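Local coordinates for uncharacterized protein YhfS (Escherichia coli, PDB 4J8L) that is of unknown function but carries pyridoxal phosphate bound covalently to a lysine and may have cysteine synthase activity, at residues G199-G204 / E310-I315; L70-G75 / S225-A230; G90-V95 / G112-T117; G77-G82 / L168-Y173; G263-V268 / I353-I358. All coordinates share one frame; numbering follows the deposited sequence.

From the N terminus, L70-G75 opens first and is closed by S225-A230, which makes interaction 2 the outer loop of the large domain. Interaction 4 is nested inside it and joins helix 74-86 to strand 167-170. Interaction 3 is nested inside interaction 4 and pairs two strands at one edge of the seven-stranded sheet. G199-G204 lies within the loop of interaction 2, but its partner E310-I315 lies beyond it, so interactions 1 and 2 cross. Interaction 1 ties the large domain to the C-terminal part. It also crosses interaction 5, which packs the last helix against the loop before strand 268-275. Interactions 1 and 2 touch through neighbouring strands.

Interaction 1 (G199-G204 / E310-I315); sequences GPEGVG and ESKYEI
E201 and Y313 meet at their polar ends. Y313 OH donates a very short hydrogen bond of 2.5 Å to E201 OE2. The carboxylate oxygen sits at the edge of the ring, in its plane, while the carboxylate itself is turned 61° from the ring. The E201 chain bends about CB-CG (chi2 89°), which places CD, and crosses the tyrosine at about a right angle.

K312 NZ makes a long salt bridge of 3.8 Å to E201 OE1, and its stronger partner is E234 of helix 229-261. The K312 chain is extended beyond CG, and CG lies 4.0 Å above the centre of the Y313 ring.

A water links the backbones. It donates to G199 O at 2.7 Å and accepts from K312 N at 2.9 Å.

Within 310-315 a type I turn runs from S311 to E314. S311 N and S311 OG both donate to E314 OE2, and S311 OG accepts from Y313 N in an ST turn.

P200 begins a type II turn just after the modified lysine at position 196. The contact thus joins the loop that follows the cofactor lysine in sequence to the C-terminal domain, in a two-domain fold of the aminotransferase type.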
# COMPACT_ATOMS: atom_id res chain seq x y z
N GLY A 199 -3.91 -11.54 -0.59
CA GLY A 199 -3.04 -12.64 -0.24
C GLY A 199 -3.19 -13.11 1.19
O GLY A 199 -4.11 -12.68 1.90
N PRO A 200 -2.26 -13.96 1.65
CA PRO A 200 -2.32 -14.60 2.97
C PRO A 200 -1.95 -13.66 4.11
O PRO A 200 -1.10 -12.77 3.97
CB PRO A 200 -1.26 -15.70 2.86
CG PRO A 200 -0.27 -15.17 1.88
CD PRO A 200 -1.10 -14.42 0.86
N GLU A 201 -2.59 -13.90 5.25
CA GLU A 201 -2.23 -13.26 6.52
C GLU A 201 -0.73 -13.32 6.79
O GLU A 201 -0.08 -14.35 6.58
CB GLU A 201 -2.93 -13.98 7.66
CG GLU A 201 -4.41 -13.63 7.82
CD GLU A 201 -5.34 -14.50 7.00
OE1 GLU A 201 -4.89 -15.18 6.04
OE2 GLU A 201 -6.55 -14.52 7.33
N GLY A 202 -0.17 -12.20 7.25
CA GLY A 202 1.19 -12.18 7.76
C GLY A 202 2.34 -12.07 6.77
O GLY A 202 3.49 -11.96 7.18
N VAL A 203 2.04 -12.11 5.48
CA VAL A 203 3.09 -12.16 4.47
C VAL A 203 3.33 -10.81 3.81
O VAL A 203 2.40 -10.18 3.31
CB VAL A 203 2.75 -13.22 3.40
CG1 VAL A 203 3.88 -13.31 2.36
CG2 VAL A 203 2.52 -14.56 4.07
N GLY A 204 4.58 -10.37 3.84
CA GLY A 204 4.98 -9.14 3.18
C GLY A 204 6.02 -9.43 2.12
O GLY A 204 6.56 -10.53 2.06
N GLU A 310 -8.40 -3.81 2.44
CA GLU A 310 -8.37 -4.32 1.06
C GLU A 310 -7.95 -5.79 0.98
O GLU A 310 -7.38 -6.23 -0.03
CB GLU A 310 -7.52 -3.39 0.17
CG GLU A 310 -8.06 -1.95 0.26
CD GLU A 310 -7.45 -0.95 -0.71
OE1 GLU A 310 -6.56 -1.30 -1.50
OE2 GLU A 310 -7.88 0.23 -0.65
N SER A 311 -8.26 -6.54 2.03
CA SER A 311 -7.94 -7.96 2.07
C SER A 311 -9.00 -8.76 1.33
O SER A 311 -10.05 -8.23 0.96
CB SER A 311 -7.86 -8.47 3.51
OG SER A 311 -9.17 -8.64 4.05
N LYS A 312 -8.71 -10.03 1.11
CA LYS A 312 -9.68 -10.94 0.47
C LYS A 312 -11.01 -11.03 1.22
O LYS A 312 -12.01 -11.47 0.64
CB LYS A 312 -9.07 -12.34 0.37
CG LYS A 312 -8.77 -12.97 1.72
CD LYS A 312 -7.93 -14.24 1.55
CE LYS A 312 -7.37 -14.72 2.88
NZ LYS A 312 -6.53 -15.95 2.75
N TYR A 313 -11.03 -10.65 2.49
CA TYR A 313 -12.24 -10.74 3.30
C TYR A 313 -13.15 -9.54 3.10
O TYR A 313 -14.34 -9.61 3.41
CB TYR A 313 -11.90 -10.83 4.78
CG TYR A 313 -11.02 -11.99 5.15
CD1 TYR A 313 -11.50 -13.28 5.08
CD2 TYR A 313 -9.71 -11.79 5.55
CE1 TYR A 313 -10.71 -14.35 5.42
CE2 TYR A 313 -8.91 -12.85 5.89
CZ TYR A 313 -9.41 -14.13 5.82
OH TYR A 313 -8.63 -15.20 6.15
N GLU A 314 -12.60 -8.44 2.61
CA GLU A 314 -13.31 -7.17 2.68
C GLU A 314 -14.06 -6.88 1.39
O GLU A 314 -13.59 -6.16 0.51
CB GLU A 314 -12.34 -6.06 3.08
CG GLU A 314 -11.93 -6.18 4.55
CD GLU A 314 -10.61 -5.49 4.86
OE1 GLU A 314 -10.67 -4.33 5.35
OE2 GLU A 314 -9.54 -6.09 4.63
N ILE A 315 -15.24 -7.50 1.28
CA ILE A 315 -16.04 -7.43 0.07
C ILE A 315 -17.06 -6.26 0.07
O ILE A 315 -17.06 -5.46 -0.87
CB ILE A 315 -16.67 -8.82 -0.22
CG1 ILE A 315 -15.56 -9.75 -0.72
CG2 ILE A 315 -17.83 -8.69 -1.20
CD1 ILE A 315 -15.91 -11.23 -0.70
O HOH W 1 -5.98 -10.73 1.73

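Interaction 2 (L70-G75 / S225-A230); sequences LVQGAG and SQIQGA
S225 O receives a 2.7 Å hydrogen bond from water 2, and the same water accepts from Q72 N at 2.9 Å. This bridge links the end of strand 67-72 to the loop ahead of helix 229-261. One residue on, water 3 lies 2.7 Å from Q226 O and accepts a weak bond from Q72 NE2. Q72 NE2 itself lies 3.2 Å from Q226 O, and it donates a hydrogen bond to G224 O just before the loop segment. NE2 of Q72 is therefore turned to the carbonyls of G224 and Q226. A bend at CG (chi2 -76°) folds the chain back toward them.

Just beyond Q72 the chain turns through G73 into helix 74-86. There G75 N bonds a phosphate oxygen of the modified lysine at position 196. This strand-turn-helix corner, with its helix start at the cofactor phosphate, is as in PLP enzymes of the aminotransferase fold.

I227 carries the apolar part of the contact. Its CD1 touches the carboxamide of Q72, with Q72 CD at 3.5 Å, and the two side chains slide past each other in opposite directions. I227 CG1 packs 3.7 Å from L70 CB, and these side chains cross at about a right angle. L70 also touches V55 and L59 of helix 50-62 and A205 of strand 203-208. I227 also reaches V203 of that strand.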
# COMPACT_ATOMS: atom_id res chain seq x y z
N LEU A 70 9.97 -12.82 0.28
CA LEU A 70 8.77 -12.79 1.10
C LEU A 70 9.19 -12.91 2.56
O LEU A 70 10.13 -13.66 2.88
CB LEU A 70 7.82 -13.93 0.70
CG LEU A 70 7.26 -13.83 -0.72
CD1 LEU A 70 6.39 -15.05 -1.07
CD2 LEU A 70 6.45 -12.55 -0.86
N VAL A 71 8.55 -12.15 3.44
CA VAL A 71 8.92 -12.12 4.86
C VAL A 71 7.67 -12.16 5.75
O VAL A 71 6.56 -11.82 5.32
CB VAL A 71 9.72 -10.84 5.22
CG1 VAL A 71 11.00 -10.74 4.38
CG2 VAL A 71 8.85 -9.61 5.03
N GLN A 72 7.87 -12.57 7.00
CA GLN A 72 6.82 -12.52 8.00
C GLN A 72 6.57 -11.08 8.43
O GLN A 72 7.42 -10.19 8.25
CB GLN A 72 7.20 -13.35 9.23
CG GLN A 72 7.48 -14.82 8.94
CD GLN A 72 6.21 -15.64 8.71
OE1 GLN A 72 5.11 -15.09 8.51
NE2 GLN A 72 6.35 -16.96 8.75
N GLY A 73 5.40 -10.84 9.03
CA GLY A 73 5.08 -9.52 9.53
C GLY A 73 4.42 -8.58 8.53
O GLY A 73 4.24 -7.39 8.81
N ALA A 74 4.04 -9.12 7.37
CA ALA A 74 3.33 -8.35 6.35
C ALA A 74 4.05 -7.04 6.02
O ALA A 74 5.27 -7.04 5.85
CB ALA A 74 1.87 -8.12 6.77
N GLY A 75 3.32 -5.94 5.94
CA GLY A 75 3.92 -4.69 5.49
C GLY A 75 4.95 -4.13 6.46
O GLY A 75 6.00 -3.64 6.05
N SER A 225 10.94 -18.15 10.16
CA SER A 225 11.23 -16.98 9.35
C SER A 225 10.69 -17.13 7.93
O SER A 225 10.41 -16.14 7.25
CB SER A 225 12.75 -16.73 9.27
OG SER A 225 13.28 -16.29 10.51
N GLN A 226 10.55 -18.37 7.48
CA GLN A 226 10.23 -18.67 6.09
C GLN A 226 8.75 -18.53 5.78
O GLN A 226 7.89 -18.73 6.63
CB GLN A 226 10.66 -20.09 5.70
CG GLN A 226 12.09 -20.44 6.08
CD GLN A 226 13.10 -19.37 5.69
OE1 GLN A 226 13.02 -18.77 4.61
NE2 GLN A 226 14.07 -19.13 6.57
N ILE A 227 8.47 -18.22 4.52
CA ILE A 227 7.11 -18.26 4.00
C ILE A 227 6.94 -19.60 3.29
O ILE A 227 7.74 -19.97 2.42
CB ILE A 227 6.87 -17.06 3.06
CG1 ILE A 227 7.06 -15.74 3.82
CG2 ILE A 227 5.48 -17.12 2.43
CD1 ILE A 227 6.30 -15.67 5.17
N GLN A 228 5.92 -20.37 3.68
CA GLN A 228 5.78 -21.72 3.12
C GLN A 228 5.27 -21.68 1.67
O GLN A 228 4.68 -20.68 1.25
CB GLN A 228 4.88 -22.59 3.99
CG GLN A 228 5.39 -22.74 5.43
CD GLN A 228 6.79 -23.34 5.50
OE1 GLN A 228 7.20 -24.10 4.64
NE2 GLN A 228 7.53 -23.00 6.56
N GLY A 229 5.51 -22.75 0.93
CA GLY A 229 5.16 -22.81 -0.48
C GLY A 229 3.70 -22.45 -0.74
O GLY A 229 3.40 -21.68 -1.66
N ALA A 230 2.80 -22.99 0.07
CA ALA A 230 1.37 -22.74 -0.13
C ALA A 230 1.03 -21.26 0.07
O ALA A 230 0.21 -20.69 -0.66
CB ALA A 230 0.53 -23.61 0.79
O HOH W 2 10.47 -13.51 7.83
O HOH W 3 5.27 -19.10 7.26

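Interaction 3 (G90-V95 / G112-T117); sequences GQRLLV and GLTLIT
R92 lies over I116 on one face of a parallel strand pair. I116 CD1 sits above one face of the guanidinium, 3.5 Å from R92 NH2. I116 CG1 is also on that face, offset toward the rim. The arginine bends at chi3 (68°), which swings NE toward the isoleucine. R92 and T114 run side by side and point the same way, with R92 CG 4.1 Å from T114 CB. An alanine at R92 would probably leave I116 CD1 without this flat cover and Q133 O without the donor R92 NH2.

Further along that face L94 meets I116 at about a right angle, and L94 CD1 packs 3.7 Å from I116 CG2. The other face holds L93, L115, V95 and T117. L93 and L115 lie alongside each other in the same direction, their CD2 atoms 4.0 Å apart. L113 CD1 also reaches L93 CD2.

The backbones are zipped in parallel register. T114 N and I116 N donate to Q91 O and L93 O, and L93 N and V95 N donate to T114 O and I116 O. The short strands make an angle of 33°, a marked twist.

This is a beta-alpha-beta crossover at the sheet edge. I108 of the connecting helix 102-111 covers L93 and L115, while helix 123-133 lies on the L94 and I116 side. Strand 92-96 pairs on with 137-141, and 114-118 is the outermost strand.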
# COMPACT_ATOMS: atom_id res chain seq x y z
N GLY A 90 21.27 3.60 14.91
CA GLY A 90 21.90 4.86 15.26
C GLY A 90 22.27 5.70 14.06
O GLY A 90 22.80 6.79 14.20
N GLN A 91 21.99 5.19 12.86
CA GLN A 91 22.29 5.95 11.65
C GLN A 91 21.16 6.90 11.29
O GLN A 91 20.15 6.98 11.99
CB GLN A 91 22.65 5.02 10.49
CG GLN A 91 24.03 4.41 10.65
CD GLN A 91 24.54 3.80 9.37
OE1 GLN A 91 23.82 3.08 8.67
NE2 GLN A 91 25.79 4.07 9.04
N ARG A 92 21.34 7.64 10.19
CA ARG A 92 20.45 8.75 9.88
C ARG A 92 19.53 8.43 8.71
O ARG A 92 19.99 8.11 7.61
CB ARG A 92 21.27 10.01 9.61
CG ARG A 92 22.16 10.40 10.78
CD ARG A 92 23.40 11.16 10.33
NE ARG A 92 23.08 12.49 9.82
CZ ARG A 92 22.74 13.53 10.58
NH1 ARG A 92 22.66 13.38 11.90
NH2 ARG A 92 22.47 14.70 10.03
N LEU A 93 18.23 8.53 8.96
CA LEU A 93 17.22 8.21 7.96
C LEU A 93 16.46 9.47 7.55
O LEU A 93 15.93 10.19 8.39
CB LEU A 93 16.23 7.17 8.50
CG LEU A 93 15.06 6.83 7.58
CD1 LEU A 93 15.54 6.01 6.37
CD2 LEU A 93 13.95 6.10 8.33
N LEU A 94 16.42 9.73 6.25
CA LEU A 94 15.66 10.86 5.74
C LEU A 94 14.18 10.48 5.56
O LEU A 94 13.87 9.44 4.95
CB LEU A 94 16.24 11.35 4.42
CG LEU A 94 15.52 12.56 3.81
CD1 LEU A 94 16.01 13.85 4.43
CD2 LEU A 94 15.70 12.59 2.30
N VAL A 95 13.29 11.31 6.08
CA VAL A 95 11.86 11.13 5.89
C VAL A 95 11.18 12.44 5.50
O VAL A 95 11.72 13.54 5.72
CB VAL A 95 11.15 10.55 7.15
CG1 VAL A 95 11.65 9.16 7.46
CG2 VAL A 95 11.34 11.48 8.33
N GLY A 112 16.82 2.92 16.95
CA GLY A 112 17.53 4.08 17.46
C GLY A 112 18.03 5.01 16.36
O GLY A 112 19.07 5.66 16.51
N LEU A 113 17.29 5.07 15.26
CA LEU A 113 17.68 5.91 14.14
C LEU A 113 17.48 7.38 14.45
O LEU A 113 16.60 7.74 15.23
CB LEU A 113 16.87 5.55 12.89
CG LEU A 113 16.95 4.11 12.40
CD1 LEU A 113 16.13 3.94 11.13
CD2 LEU A 113 18.40 3.71 12.18
N THR A 114 18.30 8.22 13.83
CA THR A 114 18.12 9.66 13.88
C THR A 114 17.35 10.06 12.63
O THR A 114 17.75 9.71 11.52
CB THR A 114 19.47 10.37 13.89
OG1 THR A 114 20.16 10.06 15.10
CG2 THR A 114 19.29 11.88 13.79
N LEU A 115 16.25 10.78 12.80
CA LEU A 115 15.46 11.21 11.65
C LEU A 115 15.90 12.58 11.13
O LEU A 115 16.14 13.51 11.91
CB LEU A 115 13.97 11.23 11.98
CG LEU A 115 13.34 9.88 12.30
CD1 LEU A 115 11.83 10.02 12.47
CD2 LEU A 115 13.67 8.87 11.21
N ILE A 116 16.00 12.68 9.81
CA ILE A 116 16.24 13.95 9.14
C ILE A 116 15.00 14.21 8.30
O ILE A 116 14.62 13.39 7.48
CB ILE A 116 17.46 13.88 8.21
CG1 ILE A 116 18.71 13.51 8.99
CG2 ILE A 116 17.64 15.19 7.47
CD1 ILE A 116 19.92 13.27 8.11
N THR A 117 14.38 15.36 8.52
CA THR A 117 13.09 15.65 7.91
C THR A 117 13.20 16.77 6.87
O THR A 117 13.92 17.74 7.09
CB THR A 117 12.08 16.05 8.99
OG1 THR A 117 11.90 14.97 9.91
CG2 THR A 117 10.75 16.39 8.38

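Interaction 4 (G77-G82 / L168-Y173); sequences GAIRAG and LTDDNY
The carboxylate of D170 has I79 CD1 above its plane, 3.6 Å from D170 OD2 and 3.7 Å from D170 CG. N172 ND2 approaches from the same side of that plane and donates to D170 OD1 at 2.8 Å. It stands 37° out of the carboxylate plane and is tilted slightly from its own amide plane. A weak bond from N172 N also reaches D170 OD1. The other end of the N172 amide is held too, since N172 OD1 accepts from S193 N. D170 CG is anti to its backbone N (chi1 173°), which brings CG beside I79 CD1, and the two side chains cross obliquely.

The rest is apolar packing of helix 77-82 on strand 168-170, which run almost antiparallel with axes 9.6 Å apart. L168 CD1 presses against the G82 backbone, 3.5 Å from G82 C. A CB on G82 would clash with that methyl, so the close approach depends on glycine. I79 CG1 lies looser, at 4.5 Å from L168 CD2. T191 and L139 of the flanking strands also touch I79 and L168.

D170 OD2 lies close to N1 of the modified lysine at position 196. An alanine at D170 would probably leave N172 ND2 without its acceptor, open a gap beside I79 CD1 and take the carboxylate away from the cofactor ring. I79 CD1 from the helix and N172 ND2 from D170's own segment lie on one side of the carboxylate. This would limit its rotation, and it is consistent with the aspartate that faces the pyridine nitrogen in aminotransferase-type enzymes.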
# COMPACT_ATOMS: atom_id res chain seq x y z
N GLY A 77 6.67 -5.89 8.61
CA GLY A 77 7.83 -6.77 8.53
C GLY A 77 8.71 -6.46 7.33
O GLY A 77 9.95 -6.53 7.41
N ALA A 78 8.08 -6.12 6.21
CA ALA A 78 8.83 -5.81 4.99
C ALA A 78 9.64 -4.52 5.17
O ALA A 78 10.81 -4.45 4.77
CB ALA A 78 7.88 -5.68 3.80
N ILE A 79 9.03 -3.52 5.77
CA ILE A 79 9.72 -2.26 6.03
C ILE A 79 10.85 -2.47 7.02
O ILE A 79 11.94 -1.92 6.84
CB ILE A 79 8.75 -1.17 6.49
CG1 ILE A 79 7.91 -0.73 5.29
CG2 ILE A 79 9.50 0.03 7.10
CD1 ILE A 79 6.63 0.04 5.65
N ARG A 80 10.61 -3.25 8.07
CA ARG A 80 11.69 -3.52 9.03
C ARG A 80 12.87 -4.21 8.36
O ARG A 80 14.03 -3.82 8.54
CB ARG A 80 11.20 -4.38 10.20
CG ARG A 80 12.26 -4.56 11.28
CD ARG A 80 11.88 -5.66 12.27
NE ARG A 80 10.66 -5.36 13.01
CZ ARG A 80 9.49 -5.98 12.81
NH1 ARG A 80 9.39 -6.94 11.89
NH2 ARG A 80 8.44 -5.64 13.54
N ALA A 81 12.59 -5.24 7.57
CA ALA A 81 13.66 -5.97 6.91
C ALA A 81 14.41 -5.09 5.92
O ALA A 81 15.64 -5.13 5.85
CB ALA A 81 13.10 -7.21 6.21
N GLY A 82 13.67 -4.29 5.15
CA GLY A 82 14.30 -3.40 4.20
C GLY A 82 15.17 -2.34 4.86
O GLY A 82 16.31 -2.10 4.45
N LEU A 168 14.24 3.38 0.19
CA LEU A 168 13.22 2.35 0.32
C LEU A 168 11.85 3.00 0.14
O LEU A 168 11.60 4.07 0.68
CB LEU A 168 13.30 1.72 1.71
CG LEU A 168 12.25 0.68 2.10
CD1 LEU A 168 12.90 -0.32 3.03
CD2 LEU A 168 11.03 1.32 2.78
N THR A 169 10.97 2.34 -0.60
CA THR A 169 9.60 2.83 -0.68
C THR A 169 8.62 1.94 0.07
O THR A 169 8.73 0.71 0.06
CB THR A 169 9.12 3.01 -2.13
OG1 THR A 169 9.32 1.79 -2.86
CG2 THR A 169 9.88 4.15 -2.81
N ASP A 170 7.67 2.59 0.72
CA ASP A 170 6.53 1.96 1.36
C ASP A 170 5.41 2.07 0.35
O ASP A 170 4.82 3.12 0.17
CB ASP A 170 6.21 2.76 2.64
CG ASP A 170 4.93 2.31 3.33
OD1 ASP A 170 4.15 1.51 2.77
OD2 ASP A 170 4.68 2.78 4.46
N ASP A 171 5.11 0.96 -0.33
CA ASP A 171 4.19 0.97 -1.47
C ASP A 171 2.80 0.45 -1.11
O ASP A 171 1.99 0.20 -2.01
CB ASP A 171 4.76 0.14 -2.63
CG ASP A 171 6.01 0.76 -3.23
OD1 ASP A 171 5.87 1.73 -4.00
OD2 ASP A 171 7.13 0.28 -2.94
N ASN A 172 2.53 0.26 0.18
CA ASN A 172 1.22 -0.25 0.59
C ASN A 172 0.06 0.55 0.05
O ASN A 172 0.08 1.79 0.09
CB ASN A 172 1.12 -0.34 2.11
CG ASN A 172 2.00 -1.44 2.66
OD1 ASN A 172 1.68 -2.62 2.51
ND2 ASN A 172 3.13 -1.06 3.26
N TYR A 173 -0.93 -0.18 -0.47
CA TYR A 173 -2.16 0.38 -1.05
C TYR A 173 -1.93 1.02 -2.42
O TYR A 173 -2.85 1.58 -3.01
CB TYR A 173 -2.81 1.40 -0.12
CG TYR A 173 -3.44 0.87 1.15
CD1 TYR A 173 -4.21 -0.29 1.15
CD2 TYR A 173 -3.32 1.57 2.34
CE1 TYR A 173 -4.81 -0.75 2.31
CE2 TYR A 173 -3.91 1.13 3.50
CZ TYR A 173 -4.66 -0.03 3.49
OH TYR A 173 -5.26 -0.46 4.66

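Interaction 5 (G263-V268 / I353-I358); sequences GAVPEV and ILRESI
V265 to V268 form a type I turn against helix 353-358, with V268 N bonded to V265 O at 2.9 Å and the CA atoms of V265 and R355 6.9 Å apart.

R355 makes the polar bond of the contact. R355 NH2 donates to A264 O at 2.6 Å, with an N-H...O angle of 151°. R355 NE adds a weak bond to the same oxygen. A264 O thus lies at the edge of the guanidinium, near its plane, gripped by two N-H groups of one side chain. The arginine is extended from CG to NE (chi2 166°, chi3 161°), which carries NE out to A264 O. On the way R355 CG passes V265 CG2 at 4.0 Å. A264 CB also approaches the guanidinium, 3.6 Å from R355 NH2.

V265 and I358 form the apolar centre. V265 CG1 packs 3.6 Å from I358 CD1. The other branch of I358 turns to E267, and I358 CG2 lies 3.7 Å from E267 CD. A bend at chi2 brings E267 CD to this methyl.

The turn links the end of helix 229-261 to strand 268-275. The last helix, 347-360, packs on it through L351, R355 and I358. F285 of strand 279-285 meets L354, I358 and V268, and V293 and A297 of helix 290-299 touch I358 and I353.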
# COMPACT_ATOMS: atom_id res chain seq x y z
N GLY A 263 -25.32 16.04 -6.73
CA GLY A 263 -26.39 16.29 -5.78
C GLY A 263 -27.30 15.11 -5.51
O GLY A 263 -28.45 15.30 -5.11
N ALA A 264 -26.80 13.90 -5.71
CA ALA A 264 -27.58 12.69 -5.47
C ALA A 264 -28.04 12.56 -4.02
O ALA A 264 -29.07 11.96 -3.74
CB ALA A 264 -26.78 11.44 -5.89
N VAL A 265 -27.28 13.14 -3.10
CA VAL A 265 -27.62 13.09 -1.68
C VAL A 265 -27.59 14.50 -1.11
O VAL A 265 -26.52 15.01 -0.78
CB VAL A 265 -26.64 12.19 -0.91
CG1 VAL A 265 -27.02 12.11 0.56
CG2 VAL A 265 -26.60 10.79 -1.52
N PRO A 266 -28.77 15.14 -1.01
CA PRO A 266 -28.86 16.54 -0.57
C PRO A 266 -28.17 16.81 0.77
O PRO A 266 -27.67 17.90 0.99
CB PRO A 266 -30.36 16.77 -0.44
CG PRO A 266 -30.97 15.79 -1.38
CD PRO A 266 -30.09 14.58 -1.33
N GLU A 267 -28.15 15.81 1.64
CA GLU A 267 -27.57 15.97 2.97
C GLU A 267 -26.03 15.99 2.94
O GLU A 267 -25.39 16.28 3.95
CB GLU A 267 -28.07 14.87 3.92
CG GLU A 267 -29.57 14.90 4.21
CD GLU A 267 -30.40 14.17 3.17
OE1 GLU A 267 -29.84 13.63 2.19
OE2 GLU A 267 -31.64 14.12 3.34
N VAL A 268 -25.44 15.70 1.78
CA VAL A 268 -23.99 15.77 1.62
C VAL A 268 -23.52 17.17 1.22
O VAL A 268 -24.02 17.75 0.24
CB VAL A 268 -23.47 14.72 0.60
CG1 VAL A 268 -22.01 14.98 0.23
CG2 VAL A 268 -23.64 13.33 1.16
N ILE A 353 -26.97 2.67 0.51
CA ILE A 353 -26.67 2.54 1.93
C ILE A 353 -26.56 3.93 2.57
O ILE A 353 -27.07 4.17 3.67
CB ILE A 353 -25.37 1.73 2.17
CG1 ILE A 353 -25.59 0.27 1.77
CG2 ILE A 353 -24.97 1.80 3.64
CD1 ILE A 353 -24.30 -0.54 1.78
N LEU A 354 -25.92 4.86 1.86
CA LEU A 354 -25.82 6.24 2.34
C LEU A 354 -27.20 6.86 2.55
O LEU A 354 -27.47 7.43 3.62
CB LEU A 354 -25.05 7.10 1.34
CG LEU A 354 -23.62 7.48 1.69
CD1 LEU A 354 -23.07 8.42 0.62
CD2 LEU A 354 -23.57 8.14 3.06
N ARG A 355 -28.07 6.76 1.55
CA ARG A 355 -29.40 7.36 1.63
C ARG A 355 -30.27 6.73 2.71
O ARG A 355 -30.95 7.43 3.46
CB ARG A 355 -30.12 7.27 0.28
CG ARG A 355 -29.61 8.24 -0.77
CD ARG A 355 -30.14 7.86 -2.15
NE ARG A 355 -30.05 8.97 -3.08
CZ ARG A 355 -30.09 8.86 -4.41
NH1 ARG A 355 -30.21 7.66 -4.97
NH2 ARG A 355 -30.01 9.94 -5.17
N GLU A 356 -30.26 5.40 2.77
CA GLU A 356 -31.06 4.69 3.76
C GLU A 356 -30.60 4.99 5.18
O GLU A 356 -31.41 5.14 6.09
CB GLU A 356 -31.04 3.19 3.49
CG GLU A 356 -31.78 2.76 2.22
CD GLU A 356 -31.71 1.27 2.00
OE1 GLU A 356 -31.07 0.58 2.82
OE2 GLU A 356 -32.30 0.78 1.02
N SER A 357 -29.28 5.09 5.36
CA SER A 357 -28.70 5.39 6.66
C SER A 357 -29.09 6.79 7.13
O SER A 357 -29.52 6.98 8.27
CB SER A 357 -27.18 5.23 6.63
OG SER A 357 -26.84 3.90 6.28
N ILE A 358 -28.95 7.77 6.23
CA ILE A 358 -29.35 9.14 6.54
C ILE A 358 -30.84 9.25 6.87
O ILE A 358 -31.24 10.00 7.79
CB ILE A 358 -29.00 10.09 5.36
CG1 ILE A 358 -27.48 10.22 5.24
CG2 ILE A 358 -29.65 11.47 5.55
CD1 ILE A 358 -27.02 10.80 3.93